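Local atomic coordinates of O-succinylhomoserine sulfhydrylase (Mycobacterium tuberculosis, PDB entry 3NDN), a protein that probably catalyses the formation of L-homocysteine from O-succinyl-L-homoserine and hydrogen sulfide, using pyridoxal 5'-phosphate, as a step of methionine biosynthesis. Residues E87-L90 and R91-G95; F205-P208 and L209-Q212; G24-Q27 and A28-G31; S263-N266 and A267-L271; R244-D248 and G249-K253. One frame throughout, in Å; residues are numbered along the deposited sequence.

Interaction 1 of 5, residues E87-L90 and R91-G95; sequences EERL and RLIEG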
loop_
_atom_site.group_PDB
_atom_site.type_symbol
_atom_site.label_atom_id
_atom_site.label_comp_id
_atom_site.label_asym_id
_atom_site.label_seq_id
_atom_site.Cartn_x
_atom_site.Cartn_y
_atom_site.Cartn_z
ATOM N N GLU A 87 -18.583 -0.038 -1.996
ATOM C CA GLU A 87 -19.987 0.351 -1.693
ATOM C C GLU A 87 -20.975 -0.565 -2.434
ATOM O O GLU A 87 -21.944 -1.062 -1.840
ATOM C CB GLU A 87 -20.267 1.809 -2.075
ATOM C CG GLU A 87 -19.674 2.885 -1.139
ATOM C CD GLU A 87 -19.723 4.312 -1.711
ATOM O OE1 GLU A 87 -19.897 4.467 -2.951
ATOM O OE2 GLU A 87 -19.575 5.300 -0.921
ATOM N N GLU A 88 -20.728 -0.791 -3.721
ATOM C CA GLU A 88 -21.664 -1.593 -4.526
ATOM C C GLU A 88 -21.618 -3.086 -4.223
ATOM O O GLU A 88 -22.662 -3.762 -4.209
ATOM C CB GLU A 88 -21.485 -1.305 -6.020
ATOM C CG GLU A 88 -22.412 -2.112 -6.944
ATOM C CD GLU A 88 -23.834 -1.566 -7.034
ATOM O OE1 GLU A 88 -24.168 -0.570 -6.327
ATOM O OE2 GLU A 88 -24.621 -2.143 -7.838
ATOM N N ARG A 89 -20.418 -3.620 -3.977
ATOM C CA ARG A 89 -20.280 -5.023 -3.574
ATOM C C ARG A 89 -21.026 -5.320 -2.258
ATOM O O ARG A 89 -21.765 -6.311 -2.169
ATOM C CB ARG A 89 -18.785 -5.442 -3.502
ATOM C CG ARG A 89 -18.536 -6.941 -3.218
ATOM C CD ARG A 89 -17.057 -7.335 -3.508
ATOM N NE ARG A 89 -16.752 -7.243 -4.941
ATOM C CZ ARG A 89 -15.573 -7.541 -5.503
ATOM N NH1 ARG A 89 -15.427 -7.423 -6.824
ATOM N NH2 ARG A 89 -14.538 -7.935 -4.758
ATOM N N LEU A 90 -20.869 -4.454 -1.246
ATOM C CA LEU A 90 -21.583 -4.637 0.025
ATOM C C LEU A 90 -23.110 -4.460 -0.169
ATOM O O LEU A 90 -23.897 -5.200 0.417
ATOM C CB LEU A 90 -21.054 -3.658 1.121
ATOM C CG LEU A 90 -21.648 -3.736 2.543
ATOM C CD1 LEU A 90 -21.570 -5.144 3.167
ATOM C CD2 LEU A 90 -21.052 -2.650 3.498
ATOM N N ARG A 91 -23.510 -3.504 -1.004
ATOM C CA ARG A 91 -24.938 -3.249 -1.292
ATOM C C ARG A 91 -25.584 -4.492 -1.937
ATOM O O ARG A 91 -26.713 -4.874 -1.585
ATOM C CB ARG A 91 -25.109 -2.019 -2.215
ATOM C CG ARG A 91 -26.598 -1.536 -2.396
ATOM C CD ARG A 91 -26.802 -0.681 -3.688
ATOM N NE ARG A 91 -26.544 -1.427 -4.929
ATOM C CZ ARG A 91 -27.278 -2.444 -5.396
ATOM N NH1 ARG A 91 -28.344 -2.905 -4.724
ATOM N NH2 ARG A 91 -26.929 -3.034 -6.541
ATOM N N LEU A 92 -24.855 -5.124 -2.856
ATOM C CA LEU A 92 -25.310 -6.365 -3.523
ATOM C C LEU A 92 -25.481 -7.514 -2.538
ATOM O O LEU A 92 -26.506 -8.198 -2.583
ATOM C CB LEU A 92 -24.367 -6.791 -4.659
ATOM C CG LEU A 92 -24.498 -5.964 -5.958
ATOM C CD1 LEU A 92 -23.257 -6.104 -6.849
ATOM C CD2 LEU A 92 -25.768 -6.353 -6.738
ATOM N N ILE A 93 -24.491 -7.716 -1.664
ATOM C CA ILE A 93 -24.563 -8.772 -0.607
ATOM C C ILE A 93 -25.775 -8.597 0.330
ATOM O O ILE A 93 -26.452 -9.580 0.705
ATOM C CB ILE A 93 -23.225 -8.847 0.199
ATOM C CG1 ILE A 93 -22.092 -9.389 -0.699
ATOM C CG2 ILE A 93 -23.369 -9.696 1.495
ATOM C CD1 ILE A 93 -20.678 -9.261 -0.090
ATOM N N GLU A 94 -26.041 -7.352 0.721
ATOM C CA GLU A 94 -27.079 -7.034 1.711
ATOM C C GLU A 94 -28.495 -6.973 1.113
ATOM O O GLU A 94 -29.486 -7.271 1.803
ATOM C CB GLU A 94 -26.712 -5.714 2.420
ATOM C CG GLU A 94 -27.678 -5.221 3.538
ATOM C CD GLU A 94 -27.548 -6.009 4.847
ATOM O OE1 GLU A 94 -26.472 -6.586 5.112
ATOM O OE2 GLU A 94 -28.536 -6.052 5.611
ATOM N N GLY A 95 -28.591 -6.590 -0.160
ATOM C CA GLY A 95 -29.891 -6.353 -0.835
ATOM C C GLY A 95 -30.554 -5.037 -0.429
ATOM O O GLY A 95 -31.778 -4.989 -0.230
#

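Interaction 2 of 5, residues F205-P208 and L209-Q212; sequences FATP and LLQQ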
loop_
_atom_site.group_PDB
_atom_site.type_symbol
_atom_site.label_atom_id
_atom_site.label_comp_id
_atom_site.label_asym_id
_atom_site.label_seq_id
_atom_site.Cartn_x
_atom_site.Cartn_y
_atom_site.Cartn_z
ATOM N N PHE A 205 -22.325 -7.736 15.182
ATOM C CA PHE A 205 -22.249 -9.061 15.822
ATOM C C PHE A 205 -22.609 -10.223 14.874
ATOM O O PHE A 205 -21.889 -11.228 14.802
ATOM C CB PHE A 205 -23.184 -9.062 17.043
ATOM C CG PHE A 205 -22.930 -10.179 18.041
ATOM C CD1 PHE A 205 -22.167 -9.944 19.189
ATOM C CD2 PHE A 205 -23.486 -11.446 17.854
ATOM C CE1 PHE A 205 -21.949 -10.953 20.128
ATOM C CE2 PHE A 205 -23.277 -12.474 18.797
ATOM C CZ PHE A 205 -22.503 -12.219 19.934
ATOM N N ALA A 206 -23.701 -10.072 14.127
ATOM C CA ALA A 206 -24.224 -11.148 13.274
ATOM C C ALA A 206 -23.616 -11.280 11.863
ATOM O O ALA A 206 -23.535 -12.394 11.329
ATOM C CB ALA A 206 -25.746 -11.027 13.180
ATOM N N THR A 207 -23.205 -10.153 11.271
ATOM C CA THR A 207 -22.816 -10.048 9.846
ATOM C C THR A 207 -24.027 -10.260 8.912
ATOM O O THR A 207 -25.025 -10.871 9.319
ATOM C CB THR A 207 -21.674 -11.047 9.428
ATOM O OG1 THR A 207 -22.247 -12.313 9.058
ATOM C CG2 THR A 207 -20.645 -11.252 10.556
ATOM N N PRO A 208 -23.940 -9.773 7.651
ATOM C CA PRO A 208 -25.027 -9.984 6.669
ATOM C C PRO A 208 -25.255 -11.447 6.282
ATOM O O PRO A 208 -26.250 -11.783 5.613
ATOM C CB PRO A 208 -24.579 -9.169 5.439
ATOM C CG PRO A 208 -23.164 -8.791 5.675
ATOM C CD PRO A 208 -22.916 -8.831 7.158
ATOM N N LEU A 209 -24.362 -12.323 6.716
ATOM C CA LEU A 209 -24.505 -13.717 6.369
ATOM C C LEU A 209 -25.464 -14.455 7.318
ATOM O O LEU A 209 -26.064 -15.461 6.925
ATOM C CB LEU A 209 -23.140 -14.394 6.304
ATOM C CG LEU A 209 -22.344 -14.249 4.998
ATOM C CD1 LEU A 209 -22.193 -12.806 4.520
ATOM C CD2 LEU A 209 -20.997 -14.881 5.173
ATOM N N LEU A 210 -25.601 -13.968 8.552
ATOM C CA LEU A 210 -26.400 -14.698 9.561
ATOM C C LEU A 210 -27.729 -14.043 9.976
ATOM O O LEU A 210 -28.569 -14.702 10.587
ATOM C CB LEU A 210 -25.560 -15.036 10.794
ATOM C CG LEU A 210 -24.233 -15.781 10.599
ATOM C CD1 LEU A 210 -23.593 -16.043 11.943
ATOM C CD2 LEU A 210 -24.418 -17.096 9.806
ATOM N N GLN A 211 -27.910 -12.766 9.649
ATOM C CA GLN A 211 -29.115 -11.993 10.027
ATOM C C GLN A 211 -29.360 -10.886 8.992
ATOM O O GLN A 211 -28.462 -10.072 8.729
ATOM C CB GLN A 211 -28.941 -11.383 11.426
ATOM C CG GLN A 211 -30.153 -10.608 11.957
ATOM C CD GLN A 211 -30.037 -10.298 13.437
ATOM O OE1 GLN A 211 -30.690 -10.931 14.264
ATOM N NE2 GLN A 211 -29.207 -9.317 13.781
ATOM N N GLN A 212 -30.560 -10.854 8.408
ATOM C CA GLN A 212 -30.880 -9.875 7.346
ATOM C C GLN A 212 -32.082 -8.963 7.658
ATOM O O GLN A 212 -33.240 -9.402 7.663
ATOM C CB GLN A 212 -31.038 -10.587 5.993
ATOM C CG GLN A 212 -29.690 -11.035 5.428
ATOM C CD GLN A 212 -29.765 -11.542 4.011
ATOM O OE1 GLN A 212 -30.323 -12.614 3.756
ATOM N NE2 GLN A 212 -29.179 -10.781 3.069
#

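Interaction 3 of 5, residues G24-Q27 and A28-G31; sequences GVSQ and ATVG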
loop_
_atom_site.group_PDB
_atom_site.type_symbol
_atom_site.label_atom_id
_atom_site.label_comp_id
_atom_site.label_asym_id
_atom_site.label_seq_id
_atom_site.Cartn_x
_atom_site.Cartn_y
_atom_site.Cartn_z
ATOM N N GLY A 24 -30.206 -14.229 -11.110
ATOM C CA GLY A 24 -30.405 -15.302 -10.128
ATOM C C GLY A 24 -29.195 -15.812 -9.358
ATOM O O GLY A 24 -29.325 -16.744 -8.558
ATOM N N VAL A 25 -28.025 -15.212 -9.579
ATOM C CA VAL A 25 -26.793 -15.631 -8.874
ATOM C C VAL A 25 -26.896 -15.434 -7.348
ATOM O O VAL A 25 -27.590 -14.526 -6.880
ATOM C CB VAL A 25 -25.505 -14.930 -9.449
ATOM C CG1 VAL A 25 -25.213 -15.399 -10.868
ATOM C CG2 VAL A 25 -25.626 -13.416 -9.397
ATOM N N SER A 26 -26.207 -16.284 -6.584
ATOM C CA SER A 26 -26.289 -16.284 -5.121
ATOM C C SER A 26 -25.413 -15.222 -4.420
ATOM O O SER A 26 -24.609 -14.526 -5.075
ATOM C CB SER A 26 -25.937 -17.663 -4.584
ATOM O OG SER A 26 -24.551 -17.905 -4.752
ATOM N N GLN A 27 -25.592 -15.107 -3.096
ATOM C CA GLN A 27 -24.819 -14.195 -2.220
ATOM C C GLN A 27 -23.298 -14.454 -2.304
ATOM O O GLN A 27 -22.511 -13.513 -2.306
ATOM C CB GLN A 27 -25.308 -14.302 -0.762
ATOM C CG GLN A 27 -25.105 -13.034 0.116
ATOM C CD GLN A 27 -25.561 -13.208 1.575
ATOM O OE1 GLN A 27 -25.338 -14.254 2.189
ATOM N NE2 GLN A 27 -26.180 -12.166 2.139
ATOM N N ALA A 28 -22.896 -15.722 -2.422
ATOM C CA ALA A 28 -21.467 -16.081 -2.529
ATOM C C ALA A 28 -20.846 -15.550 -3.819
ATOM O O ALA A 28 -19.752 -14.989 -3.816
ATOM C CB ALA A 28 -21.277 -17.587 -2.438
ATOM N N THR A 29 -21.550 -15.749 -4.927
ATOM C CA THR A 29 -21.111 -15.282 -6.241
ATOM C C THR A 29 -20.955 -13.747 -6.353
ATOM O O THR A 29 -19.957 -13.261 -6.926
ATOM C CB THR A 29 -22.046 -15.845 -7.329
ATOM O OG1 THR A 29 -22.000 -17.271 -7.284
ATOM C CG2 THR A 29 -21.635 -15.391 -8.694
ATOM N N VAL A 30 -21.908 -12.976 -5.811
ATOM C CA VAL A 30 -21.789 -11.506 -5.858
ATOM C C VAL A 30 -20.634 -10.986 -5.003
ATOM O O VAL A 30 -20.066 -9.935 -5.305
ATOM C CB VAL A 30 -23.122 -10.708 -5.500
ATOM C CG1 VAL A 30 -24.288 -11.087 -6.441
ATOM C CG2 VAL A 30 -23.508 -10.882 -4.052
ATOM N N GLY A 31 -20.308 -11.693 -3.914
ATOM C CA GLY A 31 -19.161 -11.298 -3.093
ATOM C C GLY A 31 -17.824 -11.442 -3.815
ATOM O O GLY A 31 -16.889 -10.671 -3.568
HETATM O O HOH W 1 -24.677 -17.889 -1.389
#

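Interaction 4 of 5, residues S263-N266 and A267-L271; sequences SAFN and AWVLL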
loop_
_atom_site.group_PDB
_atom_site.type_symbol
_atom_site.label_atom_id
_atom_site.label_comp_id
_atom_site.label_asym_id
_atom_site.label_seq_id
_atom_site.Cartn_x
_atom_site.Cartn_y
_atom_site.Cartn_z
ATOM N N SER A 263 -10.640 6.012 3.078
ATOM C CA SER A 263 -9.456 6.090 2.235
ATOM C C SER A 263 -9.575 5.055 1.090
ATOM O O SER A 263 -10.041 3.951 1.308
ATOM C CB SER A 263 -8.208 5.830 3.071
ATOM O OG SER A 263 -7.115 5.482 2.245
ATOM N N ALA A 264 -9.179 5.427 -0.124
ATOM C CA ALA A 264 -9.167 4.466 -1.247
ATOM C C ALA A 264 -8.284 3.229 -1.009
ATOM O O ALA A 264 -8.569 2.146 -1.563
ATOM C CB ALA A 264 -8.774 5.189 -2.584
ATOM N N PHE A 265 -7.210 3.369 -0.217
ATOM C CA PHE A 265 -6.367 2.211 0.133
ATOM C C PHE A 265 -7.191 1.236 1.014
ATOM O O PHE A 265 -7.258 0.036 0.737
ATOM C CB PHE A 265 -5.062 2.620 0.864
ATOM C CG PHE A 265 -4.230 1.445 1.324
ATOM C CD1 PHE A 265 -3.299 0.859 0.465
ATOM C CD2 PHE A 265 -4.412 0.888 2.602
ATOM C CE1 PHE A 265 -2.538 -0.242 0.873
ATOM C CE2 PHE A 265 -3.670 -0.194 3.019
ATOM C CZ PHE A 265 -2.729 -0.783 2.153
ATOM N N ASN A 266 -7.840 1.769 2.045
ATOM C CA ASN A 266 -8.685 0.954 2.938
ATOM C C ASN A 266 -9.825 0.280 2.141
ATOM O O ASN A 266 -10.168 -0.870 2.395
ATOM C CB ASN A 266 -9.269 1.800 4.093
ATOM C CG ASN A 266 -8.210 2.242 5.105
ATOM O OD1 ASN A 266 -7.043 2.494 4.753
ATOM N ND2 ASN A 266 -8.612 2.347 6.367
ATOM N N ALA A 267 -10.383 1.004 1.171
ATOM C CA ALA A 267 -11.484 0.496 0.334
ATOM C C ALA A 267 -11.038 -0.749 -0.452
ATOM O O ALA A 267 -11.801 -1.708 -0.590
ATOM C CB ALA A 267 -11.980 1.599 -0.639
ATOM N N TRP A 268 -9.808 -0.725 -0.959
ATOM C CA TRP A 268 -9.217 -1.884 -1.661
ATOM C C TRP A 268 -9.072 -3.079 -0.693
ATOM O O TRP A 268 -9.497 -4.207 -1.018
ATOM C CB TRP A 268 -7.869 -1.493 -2.282
ATOM C CG TRP A 268 -7.077 -2.626 -2.897
ATOM C CD1 TRP A 268 -7.274 -3.201 -4.126
ATOM C CD2 TRP A 268 -5.951 -3.291 -2.319
ATOM N NE1 TRP A 268 -6.332 -4.182 -4.348
ATOM C CE2 TRP A 268 -5.517 -4.269 -3.248
ATOM C CE3 TRP A 268 -5.272 -3.166 -1.092
ATOM C CZ2 TRP A 268 -4.419 -5.110 -3.002
ATOM C CZ3 TRP A 268 -4.176 -3.999 -0.844
ATOM C CH2 TRP A 268 -3.764 -4.965 -1.799
ATOM N N VAL A 269 -8.517 -2.831 0.491
ATOM C CA VAL A 269 -8.405 -3.888 1.519
ATOM C C VAL A 269 -9.768 -4.570 1.827
ATOM O O VAL A 269 -9.876 -5.815 1.832
ATOM C CB VAL A 269 -7.734 -3.383 2.834
ATOM C CG1 VAL A 269 -7.759 -4.498 3.914
ATOM C CG2 VAL A 269 -6.296 -2.929 2.570
ATOM N N LEU A 270 -10.798 -3.746 2.040
ATOM C CA LEU A 270 -12.118 -4.215 2.421
ATOM C C LEU A 270 -12.896 -4.924 1.303
ATOM O O LEU A 270 -13.549 -5.908 1.571
ATOM C CB LEU A 270 -12.947 -3.069 3.034
ATOM C CG LEU A 270 -12.347 -2.438 4.303
ATOM C CD1 LEU A 270 -13.199 -1.268 4.813
ATOM C CD2 LEU A 270 -12.153 -3.473 5.419
ATOM N N LEU A 271 -12.848 -4.413 0.067
ATOM C CA LEU A 271 -13.544 -5.061 -1.061
ATOM C C LEU A 271 -12.962 -6.445 -1.401
ATOM O O LEU A 271 -13.696 -7.351 -1.843
ATOM C CB LEU A 271 -13.563 -4.120 -2.318
ATOM C CG LEU A 271 -12.298 -3.848 -3.146
ATOM C CD1 LEU A 271 -12.076 -4.972 -4.247
ATOM C CD2 LEU A 271 -12.333 -2.474 -3.832
#

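Interaction 5 of 5, residues R244-D248 and G249-K253; sequences REYID and GPVQK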
loop_
_atom_site.group_PDB
_atom_site.type_symbol
_atom_site.label_atom_id
_atom_site.label_comp_id
_atom_site.label_asym_id
_atom_site.label_seq_id
_atom_site.Cartn_x
_atom_site.Cartn_y
_atom_site.Cartn_z
ATOM N N ARG A 244 -32.678 5.303 -1.347
ATOM C CA ARG A 244 -31.994 6.283 -2.217
ATOM C C ARG A 244 -32.126 7.746 -1.753
ATOM O O ARG A 244 -31.130 8.476 -1.736
ATOM C CB ARG A 244 -32.421 6.143 -3.688
ATOM C CG ARG A 244 -31.616 7.057 -4.661
ATOM C CD ARG A 244 -32.318 7.297 -6.011
ATOM N NE ARG A 244 -33.781 7.342 -5.886
ATOM C CZ ARG A 244 -34.497 8.412 -5.528
ATOM N NH1 ARG A 244 -33.912 9.578 -5.254
ATOM N NH2 ARG A 244 -35.817 8.307 -5.435
ATOM N N GLU A 245 -33.335 8.182 -1.388
ATOM C CA GLU A 245 -33.528 9.595 -1.022
ATOM C C GLU A 245 -32.800 9.980 0.264
ATOM O O GLU A 245 -32.379 11.128 0.425
ATOM C CB GLU A 245 -35.023 10.001 -0.975
ATOM C CG GLU A 245 -35.954 9.062 -0.200
ATOM C CD GLU A 245 -35.888 9.226 1.323
ATOM O OE1 GLU A 245 -36.127 8.219 2.037
ATOM O OE2 GLU A 245 -35.609 10.358 1.809
ATOM N N TYR A 246 -32.664 9.010 1.175
ATOM C CA TYR A 246 -31.967 9.195 2.448
ATOM C C TYR A 246 -30.439 9.240 2.255
ATOM O O TYR A 246 -29.756 10.119 2.803
ATOM C CB TYR A 246 -32.380 8.062 3.413
ATOM C CG TYR A 246 -31.569 7.912 4.701
ATOM C CD1 TYR A 246 -31.697 8.826 5.752
ATOM C CD2 TYR A 246 -30.699 6.824 4.880
ATOM C CE1 TYR A 246 -30.967 8.666 6.944
ATOM C CE2 TYR A 246 -29.972 6.657 6.066
ATOM C CZ TYR A 246 -30.103 7.583 7.084
ATOM O OH TYR A 246 -29.385 7.414 8.253
ATOM N N ILE A 247 -29.913 8.306 1.465
ATOM C CA ILE A 247 -28.459 8.202 1.237
ATOM C C ILE A 247 -27.955 9.395 0.406
ATOM O O ILE A 247 -26.925 10.009 0.741
ATOM C CB ILE A 247 -28.078 6.829 0.558
ATOM C CG1 ILE A 247 -28.526 5.636 1.425
ATOM C CG2 ILE A 247 -26.569 6.728 0.250
ATOM C CD1 ILE A 247 -27.747 5.450 2.758
ATOM N N ASP A 248 -28.702 9.743 -0.644
ATOM C CA ASP A 248 -28.357 10.864 -1.537
ATOM C C ASP A 248 -28.744 12.248 -0.979
ATOM O O ASP A 248 -28.326 13.272 -1.530
ATOM C CB ASP A 248 -29.028 10.709 -2.918
ATOM C CG ASP A 248 -28.478 9.530 -3.742
ATOM O OD1 ASP A 248 -27.475 8.883 -3.351
ATOM O OD2 ASP A 248 -29.072 9.254 -4.811
ATOM N N GLY A 249 -29.541 12.275 0.088
ATOM C CA GLY A 249 -30.065 13.524 0.664
ATOM C C GLY A 249 -29.330 13.969 1.920
ATOM O O GLY A 249 -28.246 14.535 1.819
ATOM N N PRO A 250 -29.913 13.706 3.110
ATOM C CA PRO A 250 -29.298 14.121 4.382
ATOM C C PRO A 250 -27.963 13.425 4.711
ATOM O O PRO A 250 -27.073 14.064 5.290
ATOM C CB PRO A 250 -30.375 13.802 5.427
ATOM C CG PRO A 250 -31.225 12.753 4.783
ATOM C CD PRO A 250 -31.220 13.057 3.316
ATOM N N VAL A 251 -27.815 12.147 4.341
ATOM C CA VAL A 251 -26.517 11.460 4.507
ATOM C C VAL A 251 -25.409 12.089 3.642
ATOM O O VAL A 251 -24.350 12.451 4.164
ATOM C CB VAL A 251 -26.596 9.921 4.276
ATOM C CG1 VAL A 251 -25.187 9.275 4.333
ATOM C CG2 VAL A 251 -27.495 9.273 5.308
ATOM N N GLN A 252 -25.660 12.234 2.338
ATOM C CA GLN A 252 -24.682 12.853 1.433
ATOM C C GLN A 252 -24.241 14.236 1.925
ATOM O O GLN A 252 -23.057 14.562 1.882
ATOM C CB GLN A 252 -25.221 12.943 -0.001
ATOM C CG GLN A 252 -24.196 13.422 -1.045
ATOM C CD GLN A 252 -24.831 13.669 -2.420
ATOM O OE1 GLN A 252 -25.195 12.729 -3.134
ATOM N NE2 GLN A 252 -24.972 14.943 -2.788
ATOM N N LYS A 253 -25.184 15.039 2.403
ATOM C CA LYS A 253 -24.850 16.377 2.905
ATOM C C LYS A 253 -23.845 16.331 4.056
ATOM O O LYS A 253 -22.852 17.071 4.046
ATOM C CB LYS A 253 -26.113 17.138 3.310
ATOM C CG LYS A 253 -25.874 18.596 3.657
ATOM C CD LYS A 253 -27.169 19.287 4.025
ATOM C CE LYS A 253 -26.944 20.777 4.263
ATOM N NZ LYS A 253 -28.140 21.396 4.922
#

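Interaction 1 of 5, residues E87-L90 and R91-G95
E88 and R91, neighbours across one turn of helix 81-94, run side by side in the same direction and join in a two-pronged salt bridge. The grip is side-on: R91 NE donates to E88 OE1 at 2.9 Å and R91 NH2 to E88 OE2 at 2.8 Å, both bonds nearly straight. Although the carboxylate carbon lies at the guanidinium edge, in its plane, the two flat groups are turned 54° apart, and each nitrogen meets its oxygen from above the carboxylate. Bends at chi2 of E88 (79°) and chi3 of R91 (64°) fold the two ends against each other. Backbone bonds of the i to i+4 kind carry the helix to its end, among them L92 N to E88 O at 2.9 Å and E94 N to L90 O at 3.1 Å; G95 then departs with positive phi. Apolar contact is slight, L92 CD1 resting 4.1 Å from E88 CG. Separately, I93 CG1 lies against the R89 carbonyl, 3.4 Å from R89 O. R89 itself turns to E46 and E275, and E94 to Y223. Since R91 NH1 bonds to A96 O, all three guanidinium nitrogens are engaged, which fixes the rotation of the group and would favour a charged E88.

Interaction 2 of 5, residues F205-P208 and L209-Q212
T207 O receives L210 N at 3.2 Å and, weakly, Q211 N at 3.5 Å, so the chain makes a single loosely bonded turn, with T207 itself at positive phi. This is the short helix 207-210 between strands 198-202 and 220-224 of a beta-alpha-beta unit, and an ST turn opens it. In that turn T207 OG1 accepts from L209 N at 3.2 Å and donates to A206 O at 2.6 Å, the latter bond lying in the carbonyl plane on a lone pair. A chi1 of 86° sets OG1 between the backbone N and the carbonyl carbon, where it can serve both partners. By contrast, L210 N approaches T207 O from above the carbonyl plane. A206 CB meets Q211 CB at 3.7 Å; Q211 then extends to N203 and T174, to which its NE2 is bonded. L210 CB closes over A206 O at 3.4 Å. The L209 branch ends beside the proline ring, with CD1 4.3 Å from P208 CG, and the same side chain touches L277 and V281 of helix 277-296. Q212 comes up to the turn with its CG, 3.5 Å from P208 O, a carbonyl that also takes a weak bond from Q27 NE2.

Interaction 3 of 5, residues G24-Q27 and A28-G31
V25 and V30 meet because their torsions aim one branch of each at the other: chi1 of -67° puts V25 CG2 between the backbone N and the carbonyl carbon, and V30, at -58°, keeps CG1 beside its own backbone N. V25 CG2 and V30 CG1 are 4.0 Å apart. The T29 methyl CG2 reaches V25 CB at 4.0 Å, the two side chains crossing at about a right angle. S26 is the N-cap of helix 27-33; V25 before it and V30 in the first turn are therefore the residue pair of a hydrophobic staple. S26 OG stays 3.6 Å from A28 N. A water intervenes there: it accepts from A28 N at 3.0 Å and lies at a weak 3.4 Å from S26 OG. Backbone bonds start the helix, V30 N to S26 O being 3.2 Å long and in the carbonyl plane, with G31 N to Q27 O following at 3.3 Å. V30 CG2 presses on the same Q27 carbonyl. D404 of the second subunit takes bonds from both S26 N and T29 OG1, while Q27 NE2 bonds to I93 O of helix 81-94.

Interaction 4 of 5, residues S263-N266 and A267-L271
The N-terminal part of helix 264-273, capped by S263, lies at the subunit interface and links S263-N266 to A267-L271 through a run of i to i+4 bonds. S263 does two jobs here: its O accepts A267 N at 3.0 Å, and its OG accepts F265 N at 3.2 Å, the capping bond, with a bent N-H...O angle of 138°. Further along, V269 N donates to F265 O at 3.1 Å, in the carbonyl plane, and L270 N reaches N266 O at 3.0 Å. Aromatic and aliphatic groups fill one side. With CG anti to the backbone N (chi1 176°), the F265 ring is brought toward V269, its CE2 3.8 Å from V269 CG2. The W268 indole is farther off, its CZ3 standing 4.4 Å from F265 CE1, and both partners approach the phenyl ring obliquely. W268 CB sits 3.4 Å from F265 O, and L270 CG covers N266 O. The F265 ring also stacks on F265 of the third subunit and packs against F265 of the second. N266 is buried, yet both ends of its amide are engaged: ND2 bonds to L236 O, and OD1 to S263 OG of the third subunit, with the reciprocal bond back. The S263 hydroxyl thus accepts from its own helix and, consistent with this geometry, donates across the interface, tying the helix cap to tetramer assembly.

Interaction 5 of 5, residues R244-D248 and G249-K253
Y246 and V251 make the tight part of this contact within helix 244-258. V251 CG2 sits over one face of the phenol ring, 3.7 Å from the centroid of the Y246 ring and 17° off its normal, a CH-pi contact displaced slightly toward the rim. The methyl gets there because V251 holds CG1 anti to the backbone N and CG2 beside the backbone N, anti to the carbonyl carbon. P250 adds its CG at 4.1 Å from Y246 CD1, the two side chains crossing at about a right angle. The phenol OH is bonded to S112 O, which fixes the far end of the ring, and I247 and V251 both turn to I240 of strand 238-242. The other side is looser. D248 and E245 are exposed; Q252 lies against the D248 carbonyl, its CB 3.5 Å from D248 O, while the two side chains approach only to 4.3 Å, between D248 CB and Q252 OE1. In the backbone, P250 has no N-H to give, and it is V251 N, one residue later, that bonds Y246 O at 3.2 Å. Q252 N to I247 O, also i to i+5, is a weak second bond at 3.0 Å with an angle of only 127°, and G249 N reaches Y246 O at a weak 3.5 Å. The axes of the two halves diverge by 18°. Such i to i+5 bonding beside a proline, with the kink it accompanies, marks a pi-type turn within an alpha helix.

Overall arrangement
Along the chain the order is interaction 3, 1, 2, 5, 4. Interaction 1 on helix 81-94 is the central member: it touches interaction 3 (centres 10 Å apart), interaction 2 (13 Å) and interaction 4 (15 Å), the last through R89 NH2 and L271 O. Q27 NE2 of interaction 3 bonds to I93 O near the end of helix 81-94 and only weakly to P208 O of helix 207-210. Interaction 5 stands apart, about 7 Å from interaction 1 at the nearest atoms, yet its helix 244-258 and helix 81-94 both pack on strands 98-102 and 238-242 of the seven-stranded sheet. Helix 81-94 also touches interactions 3 and 4, which both contact the second subunit, and thus bridges sheet and interface.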